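Local coordinates for cleavage stimulation factor 77 (Encephalitozoon cuniculi, PDB 2UY1), which probably serves in mRNA 3'-end processing as an elongated, all-helical repeat protein of the suppressor-of-forked family, and may bind mRNA, at residues B[361-364]-B[365-369]; B[374-377]-B[378-381]; B[388-391]-B[392-396]; B[398-401]-B[402-405]; B[409-412]-B[413-416]. One frame throughout, in Å; residues are numbered along the deposited sequence. Where two conformers were deposited one is given.

How the contacts relate
Read from the N terminus, the five contacts follow in series; none encloses another, because each joins abutting segments within one turn or two of helix. Contact 1 covers the end of helix 354-367, and contact 2 the end of helix 370-379. Contact 3 lies within helix 384-397. Helix 400-415 carries both contact 4, at its start, and contact 5, at its end. Longer ties run between contacts: 1 packs on 2 and 3, salt bridges join 3 to 2 and to 5, 3 also meets 4, and Arg374 of contact 2 touches Leu402 of contact 4. Contact 1 touches neither 4 nor 5, its centre being about 19 and 23 Å from theirs.

Contact 1: residues B[361-364]-B[365-369]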
loop_
_atom_site.group_PDB
_atom_site.type_symbol
_atom_site.label_atom_id
_atom_site.label_comp_id
_atom_site.label_asym_id
_atom_site.label_seq_id
_atom_site.Cartn_x
_atom_site.Cartn_y
_atom_site.Cartn_z
ATOM N N PHE B 361 14.806 -6.004 -9.668
ATOM C CA PHE B 361 14.671 -7.184 -8.851
ATOM C C PHE B 361 13.290 -7.770 -8.930
ATOM O O PHE B 361 13.149 -8.974 -9.070
ATOM C CB PHE B 361 15.114 -6.951 -7.408
ATOM C CG PHE B 361 14.764 -8.111 -6.492
ATOM C CD1 PHE B 361 15.432 -9.360 -6.638
ATOM C CD2 PHE B 361 13.739 -7.981 -5.552
ATOM C CE1 PHE B 361 15.082 -10.502 -5.844
ATOM C CE2 PHE B 361 13.390 -9.113 -4.724
ATOM C CZ PHE B 361 14.113 -10.369 -4.899
ATOM N N LEU B 362 12.269 -6.943 -8.865
ATOM C CA LEU B 362 10.884 -7.449 -8.731
ATOM C C LEU B 362 10.376 -7.974 -10.059
ATOM O O LEU B 362 9.543 -8.883 -10.131
ATOM C CB LEU B 362 9.928 -6.383 -8.207
ATOM C CG LEU B 362 10.121 -5.906 -6.751
ATOM C CD1 LEU B 362 9.185 -4.757 -6.495
ATOM C CD2 LEU B 362 9.932 -7.015 -5.639
ATOM N N PHE B 363 10.896 -7.368 -11.129
ATOM C CA PHE B 363 10.677 -7.871 -12.475
ATOM C C PHE B 363 11.303 -9.261 -12.567
ATOM O O PHE B 363 10.726 -10.175 -13.097
ATOM C CB PHE B 363 11.377 -6.982 -13.518
ATOM C CG PHE B 363 11.435 -7.612 -14.891
ATOM C CD1 PHE B 363 10.290 -7.651 -15.714
ATOM C CD2 PHE B 363 12.616 -8.129 -15.385
ATOM C CE1 PHE B 363 10.347 -8.248 -17.001
ATOM C CE2 PHE B 363 12.677 -8.751 -16.658
ATOM C CZ PHE B 363 11.537 -8.817 -17.462
ATOM N N LEU B 364 12.540 -9.439 -12.145
ATOM C CA LEU B 364 13.091 -10.817 -12.326
ATOM C C LEU B 364 12.305 -11.863 -11.465
ATOM O O LEU B 364 12.094 -13.016 -11.834
ATOM C CB LEU B 364 14.581 -10.824 -11.944
ATOM C CG LEU B 364 15.520 -10.053 -12.891
ATOM C CD1 LEU B 364 16.938 -10.055 -12.316
ATOM C CD2 LEU B 364 15.529 -10.684 -14.310
ATOM N N LEU B 365 11.937 -11.490 -10.267
ATOM C CA LEU B 365 11.257 -12.458 -9.409
ATOM C C LEU B 365 9.836 -12.750 -9.984
ATOM O O LEU B 365 9.397 -13.921 -10.040
ATOM C CB LEU B 365 11.216 -11.891 -7.981
ATOM C CG LEU B 365 10.895 -12.795 -6.807
ATOM C CD1 LEU B 365 12.077 -13.646 -6.547
ATOM C CD2 LEU B 365 10.492 -11.854 -5.627
ATOM N N ARG B 366 9.163 -11.725 -10.501
ATOM C CA ARG B 366 7.775 -11.926 -10.972
ATOM C C ARG B 366 7.609 -12.742 -12.228
ATOM O O ARG B 366 6.639 -13.477 -12.368
ATOM C CB ARG B 366 6.983 -10.641 -11.121
ATOM C CG ARG B 366 7.127 -9.927 -12.422
ATOM C CD ARG B 366 6.027 -8.813 -12.582
ATOM N NE ARG B 366 6.106 -7.826 -11.486
ATOM C CZ ARG B 366 6.778 -6.667 -11.548
ATOM N NH1 ARG B 366 7.419 -6.333 -12.689
ATOM N NH2 ARG B 366 6.788 -5.834 -10.470
ATOM N N ILE B 367 8.534 -12.609 -13.154
ATOM C CA ILE B 367 8.497 -13.457 -14.370
ATOM C C ILE B 367 9.047 -14.874 -14.164
ATOM O O ILE B 367 8.915 -15.755 -15.067
ATOM C CB ILE B 367 9.249 -12.816 -15.501
ATOM C CG1 ILE B 367 10.744 -12.705 -15.138
ATOM C CG2 ILE B 367 8.581 -11.444 -15.845
ATOM C CD1 ILE B 367 11.707 -12.827 -16.350
ATOM N N GLY B 368 9.694 -15.092 -13.037
ATOM C CA GLY B 368 10.056 -16.439 -12.655
ATOM C C GLY B 368 11.515 -16.762 -12.940
ATOM O O GLY B 368 11.915 -17.930 -12.931
ATOM N N ASP B 369 12.318 -15.727 -13.151
ATOM C CA ASP B 369 13.751 -15.884 -13.444
ATOM C C ASP B 369 14.509 -15.862 -12.113
ATOM O O ASP B 369 15.208 -14.876 -11.787
ATOM C CB ASP B 369 14.202 -14.771 -14.385
ATOM C CG ASP B 369 15.540 -15.012 -14.980
ATOM O OD1 ASP B 369 15.841 -16.156 -15.363
ATOM O OD2 ASP B 369 16.287 -14.041 -15.148
#
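The carbonyl oxygen of Leu364 takes two backbone donors where helix 354-367 ends. Asp369 N is 3.0 Å from Leu364 O, with an N-H...O angle of 138°, and sits almost in line with the C=O bond. Paired with a weak bond from Gly368 N to Leu365 O (3.2 Å), and with Gly368 at positive phi, it forms a Schellman motif that terminates the helix. Gly368 N also bonds weakly to Leu364 O. The Leu364 and Asp369 side chains run alongside each other across this turn, Leu364 CD2 lying 3.5 Å from Asp369 OD2, an oxygen whose hydrogen bond goes to Asn372.

Within the same last turn, Arg366 folds back along its own helix. CG occupies the position between backbone N and carbonyl carbon (chi1 86°), and a further bend at chi3 (59°) lays the guanidinium flat over the backbone. Leu362 O is 3.8 Å above the guanidinium plane, over its centre, while NH1 lies 3.6 Å from Phe363 CA and meets the Phe363 ring at its edge. The remaining side-chain pairs are apolar. Phe363 CE1 touches Ile367 CG2 at 3.8 Å, approached obliquely, and Ile367 CG1 also presses on Phe363 O at 3.3 Å. Phe361 and Leu365 point the same way, with CZ of the phenylalanine 4.0 Å from CD2 of the leucine.

Phe361 and Leu364 face helix 370-379, and Leu362 and Leu365 face helix 384-397. Phe363 meets Tyr330 of helix 319-333 edge-to-face, so this buried helix end is wedged between preceding and following helices.

Contact 2: residues B[374-377]-B[378-381]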
loop_
_atom_site.group_PDB
_atom_site.type_symbol
_atom_site.label_atom_id
_atom_site.label_comp_id
_atom_site.label_asym_id
_atom_site.label_seq_id
_atom_site.Cartn_x
_atom_site.Cartn_y
_atom_site.Cartn_z
ATOM N N ARG B 374 18.038 -13.929 -7.624
ATOM C CA ARG B 374 18.770 -14.154 -6.376
ATOM C C ARG B 374 20.184 -13.570 -6.395
ATOM O O ARG B 374 20.601 -12.926 -5.427
ATOM C CB ARG B 374 18.847 -15.635 -6.026
ATOM C CG ARG B 374 17.560 -16.266 -5.566
ATOM C CD ARG B 374 17.820 -17.775 -5.530
ATOM N NE ARG B 374 16.714 -18.576 -5.003
ATOM C CZ ARG B 374 16.229 -18.502 -3.768
ATOM N NH1 ARG B 374 16.707 -17.630 -2.893
ATOM N NH2 ARG B 374 15.243 -19.302 -3.398
ATOM N N ALA B 375 20.885 -13.771 -7.505
ATOM C CA ALA B 375 22.204 -13.145 -7.724
ATOM C C ALA B 375 22.182 -11.627 -7.709
ATOM O O ALA B 375 23.123 -10.989 -7.207
ATOM C CB ALA B 375 22.799 -13.633 -9.038
ATOM N N LEU B 376 21.133 -11.033 -8.287
ATOM C CA LEU B 376 21.012 -9.575 -8.280
ATOM C C LEU B 376 20.773 -9.036 -6.837
ATOM O O LEU B 376 21.451 -8.067 -6.403
ATOM C CB LEU B 376 19.941 -9.090 -9.272
ATOM C CG LEU B 376 19.686 -7.583 -9.304
ATOM C CD1 LEU B 376 20.919 -6.806 -9.952
ATOM C CD2 LEU B 376 18.339 -7.228 -9.967
ATOM N N PHE B 377 19.804 -9.638 -6.132
ATOM C CA PHE B 377 19.506 -9.318 -4.730
ATOM C C PHE B 377 20.769 -9.305 -3.858
ATOM O O PHE B 377 20.925 -8.379 -3.064
ATOM C CB PHE B 377 18.492 -10.327 -4.194
ATOM C CG PHE B 377 17.920 -10.003 -2.828
ATOM C CD1 PHE B 377 16.845 -9.105 -2.676
ATOM C CD2 PHE B 377 18.420 -10.656 -1.684
ATOM C CE1 PHE B 377 16.302 -8.838 -1.385
ATOM C CE2 PHE B 377 17.876 -10.419 -0.427
ATOM C CZ PHE B 377 16.809 -9.511 -0.277
ATOM N N LYS B 378 21.653 -10.316 -4.016
ATOM C CA LYS B 378 22.939 -10.434 -3.293
ATOM C C LYS B 378 23.901 -9.262 -3.496
ATOM O O LYS B 378 24.483 -8.797 -2.539
ATOM C CB LYS B 378 23.650 -11.757 -3.574
ATOM C CG LYS B 378 22.980 -12.984 -2.961
ATOM C CD LYS B 378 23.515 -14.259 -3.601
ATOM C CE LYS B 378 22.894 -15.500 -3.030
ATOM N NZ LYS B 378 22.822 -16.565 -4.154
ATOM N N ARG B 379 23.954 -8.736 -4.711
ATOM C CA ARG B 379 24.757 -7.566 -5.111
ATOM C C ARG B 379 24.205 -6.163 -4.812
ATOM O O ARG B 379 24.962 -5.169 -4.894
ATOM C CB ARG B 379 24.853 -7.549 -6.621
ATOM C CG ARG B 379 25.396 -8.769 -7.270
ATOM C CD ARG B 379 25.226 -8.544 -8.772
ATOM N NE ARG B 379 25.261 -7.129 -8.999
ATOM C CZ ARG B 379 24.709 -6.454 -10.014
ATOM N NH1 ARG B 379 24.038 -7.066 -10.962
ATOM N NH2 ARG B 379 24.868 -5.127 -10.064
ATOM N N LEU B 380 22.897 -6.046 -4.606
ATOM C CA LEU B 380 22.305 -4.720 -4.476
ATOM C C LEU B 380 21.979 -4.330 -3.034
ATOM O O LEU B 380 21.875 -5.205 -2.160
ATOM C CB LEU B 380 20.996 -4.632 -5.273
ATOM C CG LEU B 380 20.847 -4.801 -6.781
ATOM C CD1 LEU B 380 19.351 -4.859 -7.024
ATOM C CD2 LEU B 380 21.526 -3.673 -7.584
ATOM N N GLU B 381 21.808 -3.008 -2.826
ATOM C CA GLU B 381 21.179 -2.453 -1.664
ATOM C C GLU B 381 19.666 -2.565 -1.883
ATOM O O GLU B 381 19.232 -2.663 -3.019
ATOM C CB GLU B 381 21.564 -0.991 -1.521
ATOM C CG GLU B 381 23.016 -0.736 -1.809
ATOM C CD GLU B 381 23.442 0.617 -1.343
ATOM O OE1 GLU B 381 23.945 0.711 -0.202
ATOM O OE2 GLU B 381 23.265 1.585 -2.096
#
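Leu376 carries the tight part of this contact, touching Leu380 and Arg379 as helix 370-379 comes to its end. Its CG lies 3.6 Å from Leu380 CD1, and the two leucines cross at an angle. The isobutyl group gets there because CG stands opposite the backbone N (chi1 177°), beside the carbonyl carbon. One methyl, Leu376 CD1, comes 3.3 Å from Arg379 NH1 and lies over one face of the guanidinium, which a bend at chi3 (28°) turns back toward the leucine. Leu380 CG also rests on Leu376 O at 3.3 Å, so the leucine is covered through both its side chain and its carbonyl.

The looser, solvent side belongs to Lys378 and the outer part of Arg379, both exposed residues. Lys378 runs back along the preceding turn, its CG 3.4 Å from Arg374 O, but its ammonium NZ only reaches to 4.5 Å from Arg374 CB. Arg379 CG approaches Ala375 O at 3.2 Å. The backbone bonds weaken toward the C-terminal end of the helix: Lys378 N bonds to Arg374 O at 3.1 Å with a good angle of 159°, whereas the bonds donated by Arg379 N and Leu380 N are all weak, as expected where Leu380 leaves helical geometry.

Leu376 faces Phe360 and Leu364 of helix 354-367. On the side of helix 384-397, Arg374 forms a salt bridge with Glu394 and Phe377 meets Trp387 edge-to-face. Leu402 and Leu406 of helix 400-415 also touch Arg374 and Phe377 respectively, which places the segment among three helices.

Contact 3: residues B[388-391]-B[392-396]; sequences DSMI and EYEFM
Met390 and Tyr393 supply the apolar part of this contact. Met390 CE lies 3.7 Å from Tyr393 CD2 and 3.9 Å from Tyr393 CB, at an oblique approach to the ring. Its CG lies opposite the backbone N (chi1 -175°), and bends at chi2 and chi3 turn the terminal methyl toward the next turn.

The hydrogen bonds are regular alpha-helical i to i+4 links. Glu392 N binds Asp388 O at 3.0 Å, Tyr393 N binds Ser389 O at 2.9 Å and Glu394 N binds Met390 O at 3.0 Å. Phe395 N to Ile391 O is 3.1 Å with a nearly straight N-H...O angle of 171°. Side-chain carbons also press on these carbonyls, Tyr393 CB standing 3.3 Å from Ser389 O and Glu392 CB 3.4 Å from Asp388 O.

The carboxylates of Asp388 and Glu394 find their partners beyond the two segments. Asp388 forms a salt bridge with Lys410, and the buried Glu394, besides its arginine partner, accepts from Ser399 N through OE2.

Helix 384-397 thus lies between its neighbours: Ser389 and Tyr393 pack on Leu365 of helix 354-367, Ile391 on Phe403 of helix 400-415, and Phe395 offers its carbonyl to a basic side chain of another chain.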
loop_
_atom_site.group_PDB
_atom_site.type_symbol
_atom_site.label_atom_id
_atom_site.label_comp_id
_atom_site.label_asym_id
_atom_site.label_seq_id
_atom_site.Cartn_x
_atom_site.Cartn_y
_atom_site.Cartn_z
ATOM N N ASP B 388 11.050 -7.712 1.750
ATOM C CA ASP B 388 9.790 -8.436 1.944
ATOM C C ASP B 388 9.330 -9.333 0.776
ATOM O O ASP B 388 8.758 -10.430 1.025
ATOM C CB ASP B 388 8.663 -7.513 2.267
ATOM C CG ASP B 388 8.906 -6.727 3.529
ATOM O OD1 ASP B 388 9.794 -7.103 4.306
ATOM O OD2 ASP B 388 8.167 -5.765 3.757
ATOM N N SER B 389 9.564 -8.925 -0.466
ATOM C CA SER B 389 9.266 -9.820 -1.638
ATOM C C SER B 389 10.143 -11.035 -1.666
ATOM O O SER B 389 9.648 -12.168 -1.889
ATOM C CB SER B 389 9.376 -9.041 -2.964
ATOM O OG SER B 389 8.587 -7.858 -2.848
ATOM N N MET B 390 11.433 -10.852 -1.396
ATOM C CA MET B 390 12.367 -11.981 -1.357
ATOM C C MET B 390 12.079 -12.926 -0.179
ATOM O O MET B 390 12.151 -14.130 -0.310
ATOM C CB MET B 390 13.836 -11.457 -1.352
ATOM C CG MET B 390 14.937 -12.496 -1.443
ATOM S SD MET B 390 14.972 -13.270 -3.110
ATOM C CE MET B 390 13.891 -14.598 -2.865
ATOM N N ILE B 391 11.776 -12.387 0.996
ATOM C CA ILE B 391 11.399 -13.216 2.171
ATOM C C ILE B 391 10.118 -14.008 1.877
ATOM O O ILE B 391 10.000 -15.187 2.258
ATOM C CB ILE B 391 11.227 -12.299 3.490
ATOM C CG1 ILE B 391 12.621 -11.853 4.013
ATOM C CG2 ILE B 391 10.370 -13.058 4.618
ATOM C CD1 ILE B 391 12.644 -10.547 4.929
ATOM N N GLU B 392 9.135 -13.377 1.259
ATOM C CA GLU B 392 7.859 -14.057 0.960
ATOM C C GLU B 392 8.043 -15.156 -0.099
ATOM O O GLU B 392 7.561 -16.299 0.056
ATOM C CB GLU B 392 6.781 -13.080 0.467
ATOM C CG GLU B 392 5.376 -13.755 0.008
ATOM C CD GLU B 392 4.465 -14.218 1.165
ATOM O OE1 GLU B 392 4.924 -14.334 2.331
ATOM O OE2 GLU B 392 3.258 -14.480 0.939
ATOM N N TYR B 393 8.763 -14.811 -1.151
ATOM C CA TYR B 393 9.220 -15.862 -2.158
ATOM C C TYR B 393 9.954 -17.113 -1.595
ATOM O O TYR B 393 9.593 -18.252 -1.904
ATOM C CB TYR B 393 10.090 -15.183 -3.197
ATOM C CG TYR B 393 10.412 -16.074 -4.401
ATOM C CD1 TYR B 393 9.594 -16.065 -5.523
ATOM C CD2 TYR B 393 11.498 -16.914 -4.388
ATOM C CE1 TYR B 393 9.909 -16.827 -6.652
ATOM C CE2 TYR B 393 11.820 -17.713 -5.512
ATOM C CZ TYR B 393 11.023 -17.651 -6.611
ATOM O OH TYR B 393 11.293 -18.423 -7.708
ATOM N N GLU B 394 11.050 -16.902 -0.885
ATOM C CA GLU B 394 11.719 -17.977 -0.073
ATOM C C GLU B 394 10.828 -18.846 0.820
ATOM O O GLU B 394 10.897 -20.106 0.759
ATOM C CB GLU B 394 12.858 -17.337 0.766
ATOM C CG GLU B 394 13.902 -18.341 1.277
ATOM C CD GLU B 394 14.487 -19.144 0.127
ATOM O OE1 GLU B 394 14.676 -18.556 -0.921
ATOM O OE2 GLU B 394 14.766 -20.337 0.282
ATOM N N PHE B 395 9.982 -18.209 1.671
ATOM C CA PHE B 395 8.957 -18.931 2.383
ATOM C C PHE B 395 8.015 -19.796 1.516
ATOM O O PHE B 395 7.643 -20.906 1.895
ATOM C CB PHE B 395 8.137 -17.982 3.280
ATOM C CG PHE B 395 7.288 -18.698 4.332
ATOM C CD1 PHE B 395 7.795 -18.958 5.596
ATOM C CD2 PHE B 395 5.978 -19.112 4.052
ATOM C CE1 PHE B 395 7.003 -19.572 6.579
ATOM C CE2 PHE B 395 5.209 -19.728 5.009
ATOM C CZ PHE B 395 5.695 -19.989 6.276
ATOM N N MET B 396 7.565 -19.267 0.395
ATOM C CA MET B 396 6.630 -20.021 -0.456
ATOM C C MET B 396 7.289 -21.192 -1.222
ATOM O O MET B 396 6.823 -22.350 -1.165
ATOM C CB MET B 396 5.859 -19.070 -1.383
ATOM C CG MET B 396 4.807 -18.265 -0.605
ATOM S SD MET B 396 3.933 -17.105 -1.629
ATOM C CE MET B 396 2.996 -18.160 -2.774
#

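Contact 4: residues B[398-401]-B[402-405]; sequences GSME and LFRE
The chi1 of Ser399 (66°), with OG between its backbone N and carbonyl carbon, sets the cap of this helix, and bends at Met400 chi2 and chi3 (-64° and -70°) bring the thioether to Phe403. The serine torsion places the hydroxyl oxygen, Ser399 OG, to accept from Leu402 N at 3.2 Å in a nearly straight bond. Ser399 is therefore the N-cap, and its OG also touches Leu402 CB at 3.6 Å. The serine contributes a second bond through its backbone, since Phe403 N lies 3.0 Å from Ser399 O.

The curled methionine forms a Met-aromatic contact. Met400 SD lies 3.7 Å from Phe403 CD2, and the sulfur comes in obliquely to the ring. Its methyl borders the same part of the ring, Met400 CE lying 3.8 Å from Phe403 CD2, and the two side chains run alongside each other. One turn on, Arg404 N bonds to Met400 O at 2.9 Å.

This first turn sits against helix 384-397: Phe395 meets the Phe403 ring edge-to-face and also touches Met400, Leu402 lies on Glu394, and the cap residue itself is tied there through the bond from Ser399 N to the Glu394 carboxylate.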
loop_
_atom_site.group_PDB
_atom_site.type_symbol
_atom_site.label_atom_id
_atom_site.label_comp_id
_atom_site.label_asym_id
_atom_site.label_seq_id
_atom_site.Cartn_x
_atom_site.Cartn_y
_atom_site.Cartn_z
ATOM N N GLY B 398 11.006 -21.778 -1.364
ATOM C CA GLY B 398 12.381 -21.935 -1.047
ATOM C C GLY B 398 12.555 -22.914 0.100
ATOM O O GLY B 398 11.888 -23.875 0.129
ATOM N N SER B 399 13.454 -22.610 1.033
ATOM C CA SER B 399 13.648 -23.345 2.291
ATOM C C SER B 399 13.417 -22.464 3.534
ATOM O O SER B 399 13.558 -21.264 3.505
ATOM C CB SER B 399 15.025 -24.044 2.366
ATOM O OG SER B 399 16.108 -23.149 2.420
ATOM N N MET B 400 13.060 -23.122 4.636
ATOM C CA MET B 400 12.985 -22.454 5.887
ATOM C C MET B 400 14.328 -22.005 6.360
ATOM O O MET B 400 14.427 -20.930 6.925
ATOM C CB MET B 400 12.242 -23.306 6.899
ATOM C CG MET B 400 10.761 -23.328 6.560
ATOM S SD MET B 400 10.045 -21.640 6.724
ATOM C CE MET B 400 10.156 -21.549 8.550
ATOM N N GLU B 401 15.374 -22.790 6.090
ATOM C CA GLU B 401 16.741 -22.403 6.483
ATOM C C GLU B 401 17.146 -21.077 5.852
ATOM O O GLU B 401 17.561 -20.126 6.545
ATOM C CB GLU B 401 17.777 -23.488 6.122
ATOM C CG GLU B 401 18.002 -24.472 7.199
ATOM C CD GLU B 401 19.253 -25.312 6.949
ATOM O OE1 GLU B 401 20.024 -25.081 5.958
ATOM O OE2 GLU B 401 19.493 -26.186 7.805
ATOM N N LEU B 402 17.004 -20.977 4.543
ATOM C CA LEU B 402 17.306 -19.694 3.917
ATOM C C LEU B 402 16.355 -18.537 4.335
ATOM O O LEU B 402 16.804 -17.391 4.522
ATOM C CB LEU B 402 17.396 -19.809 2.387
ATOM C CG LEU B 402 17.796 -18.530 1.574
ATOM C CD1 LEU B 402 19.151 -17.786 2.020
ATOM C CD2 LEU B 402 17.961 -18.885 0.097
ATOM N N PHE B 403 15.049 -18.827 4.407
ATOM C CA PHE B 403 14.019 -17.893 4.903
ATOM C C PHE B 403 14.499 -17.285 6.234
ATOM O O PHE B 403 14.471 -16.066 6.406
ATOM C CB PHE B 403 12.662 -18.637 5.027
ATOM C CG PHE B 403 11.614 -17.911 5.845
ATOM C CD1 PHE B 403 10.835 -16.871 5.294
ATOM C CD2 PHE B 403 11.453 -18.218 7.225
ATOM C CE1 PHE B 403 9.884 -16.172 6.109
ATOM C CE2 PHE B 403 10.542 -17.564 7.977
ATOM C CZ PHE B 403 9.729 -16.567 7.418
ATOM N N ARG B 404 15.000 -18.120 7.151
ATOM C CA ARG B 404 15.405 -17.671 8.497
ATOM C C ARG B 404 16.597 -16.739 8.416
ATOM O O ARG B 404 16.667 -15.716 9.130
ATOM C CB ARG B 404 15.719 -18.846 9.424
ATOM C CG ARG B 404 14.536 -19.496 10.089
ATOM C CD ARG B 404 14.952 -20.535 11.172
ATOM N NE ARG B 404 13.784 -20.883 11.988
ATOM C CZ ARG B 404 13.409 -20.178 13.039
ATOM N NH1 ARG B 404 14.147 -19.146 13.393
ATOM N NH2 ARG B 404 12.354 -20.526 13.739
ATOM N N GLU B 405 17.534 -17.047 7.506
ATOM C CA GLU B 405 18.714 -16.204 7.225
ATOM C C GLU B 405 18.333 -14.849 6.608
ATOM O O GLU B 405 18.811 -13.812 7.038
ATOM C CB GLU B 405 19.715 -16.916 6.323
ATOM C CG GLU B 405 20.663 -17.941 7.054
ATOM C CD GLU B 405 21.407 -18.893 6.094
ATOM O OE1 GLU B 405 21.312 -18.769 4.855
ATOM O OE2 GLU B 405 22.067 -19.797 6.582
#

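Contact 5: residues B[409-412]-B[413-416]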
loop_
_atom_site.group_PDB
_atom_site.type_symbol
_atom_site.label_atom_id
_atom_site.label_comp_id
_atom_site.label_asym_id
_atom_site.label_seq_id
_atom_site.Cartn_x
_atom_site.Cartn_y
_atom_site.Cartn_z
ATOM N N GLN B 409 18.956 -11.308 8.285
ATOM C CA GLN B 409 19.531 -10.228 7.431
ATOM C C GLN B 409 18.717 -8.930 7.303
ATOM O O GLN B 409 19.278 -7.865 7.368
ATOM C CB GLN B 409 19.890 -10.751 6.029
ATOM C CG GLN B 409 21.209 -11.573 5.909
ATOM C CD GLN B 409 21.197 -12.455 4.623
ATOM O OE1 GLN B 409 20.825 -11.978 3.579
ATOM N NE2 GLN B 409 21.584 -13.733 4.728
ATOM N N LYS B 410 17.404 -9.021 7.077
ATOM C CA LYS B 410 16.561 -7.846 7.129
ATOM C C LYS B 410 16.626 -7.140 8.522
ATOM O O LYS B 410 16.698 -5.932 8.568
ATOM C CB LYS B 410 15.076 -8.182 6.724
ATOM C CG LYS B 410 14.337 -6.980 6.272
ATOM C CD LYS B 410 12.825 -7.037 6.392
ATOM C CE LYS B 410 12.339 -5.591 6.062
ATOM N NZ LYS B 410 10.899 -5.428 6.290
ATOM N N MET B 411 16.527 -7.881 9.641
ATOM C CA MET B 411 16.584 -7.239 10.998
ATOM C C MET B 411 17.909 -6.555 11.274
ATOM O O MET B 411 17.916 -5.463 11.909
ATOM C CB MET B 411 16.254 -8.218 12.139
ATOM C CG MET B 411 14.918 -8.950 11.990
ATOM S SD MET B 411 13.522 -7.798 11.933
ATOM C CE MET B 411 13.225 -7.660 10.172
ATOM N N ASP B 412 19.007 -7.176 10.812
ATOM C CA ASP B 412 20.347 -6.580 10.802
ATOM C C ASP B 412 20.427 -5.263 10.025
ATOM O O ASP B 412 21.067 -4.311 10.487
ATOM C CB ASP B 412 21.399 -7.544 10.243
ATOM C CG ASP B 412 21.617 -8.752 11.162
ATOM O OD1 ASP B 412 21.229 -8.643 12.348
ATOM O OD2 ASP B 412 22.100 -9.818 10.680
ATOM N N ALA B 413 19.815 -5.232 8.853
ATOM C CA ALA B 413 19.814 -4.071 7.986
ATOM C C ALA B 413 19.020 -2.899 8.567
ATOM O O ALA B 413 19.437 -1.764 8.396
ATOM C CB ALA B 413 19.279 -4.459 6.576
ATOM N N ILE B 414 17.824 -3.165 9.133
ATOM C CA ILE B 414 17.042 -2.141 9.855
ATOM C C ILE B 414 17.946 -1.541 10.980
ATOM O O ILE B 414 18.099 -0.297 11.104
ATOM C CB ILE B 414 15.750 -2.731 10.471
ATOM C CG1 ILE B 414 14.785 -3.271 9.391
ATOM C CG2 ILE B 414 15.063 -1.742 11.425
ATOM C CD1 ILE B 414 13.635 -4.065 9.970
ATOM N N LYS B 415 18.558 -2.431 11.754
ATOM C CA LYS B 415 19.426 -2.041 12.881
ATOM C C LYS B 415 20.595 -1.143 12.436
ATOM O O LYS B 415 20.855 -0.110 13.074
ATOM C CB LYS B 415 19.933 -3.279 13.619
ATOM C CG LYS B 415 20.564 -3.025 14.971
ATOM C CD LYS B 415 21.159 -4.307 15.565
ATOM C CE LYS B 415 22.372 -3.992 16.441
ATOM N NZ LYS B 415 21.921 -3.316 17.754
ATOM N N ALA B 416 21.258 -1.519 11.341
ATOM C CA ALA B 416 22.383 -0.750 10.756
ATOM C C ALA B 416 21.940 0.501 9.992
ATOM O O ALA B 416 22.772 1.216 9.439
ATOM C CB ALA B 416 23.258 -1.636 9.835
#
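Ile414 packs back on the preceding turn, where Met411 CE meets its terminal methyl. Followed outward, Ile414 CB lies 3.8 Å from both Met411 O and Lys410 O, the two carbonyls it straddles. CG1 of Ile414, opposite the carbonyl carbon (chi1 -63°) and beside the backbone N, closes to 3.4 Å from Lys410 O. At the tip, Ile414 CD1 touches Met411 CE at 3.6 Å. The two side chains run alongside and point the same way, the methionine having bent at chi2 and chi3.

The backbone beneath is well formed. Ile414 N donates to Lys410 O at 3.0 Å, with an N-H...O angle of 170°, so one carbonyl both accepts this bond and carries the isoleucine's CG1. Ala416 N bonds to Asp412 O at 2.9 Å, at the end of the helix. The methyl of Ala413, its CB, lies 3.5 Å from Gln409 O.

The polar ends leave the segments: Lys410 NZ, besides its aspartate partner, bonds to a polar side chain of another chain, and Lys415 NZ forms a salt bridge with an acidic side chain of another chain. With Ile414 and Ala413 also touching Ile419, this is i to i+3 side-chain packing over i to i+4 backbone bonds in the last turns of a helix of the TPR-clan alpha-helical repeat fold.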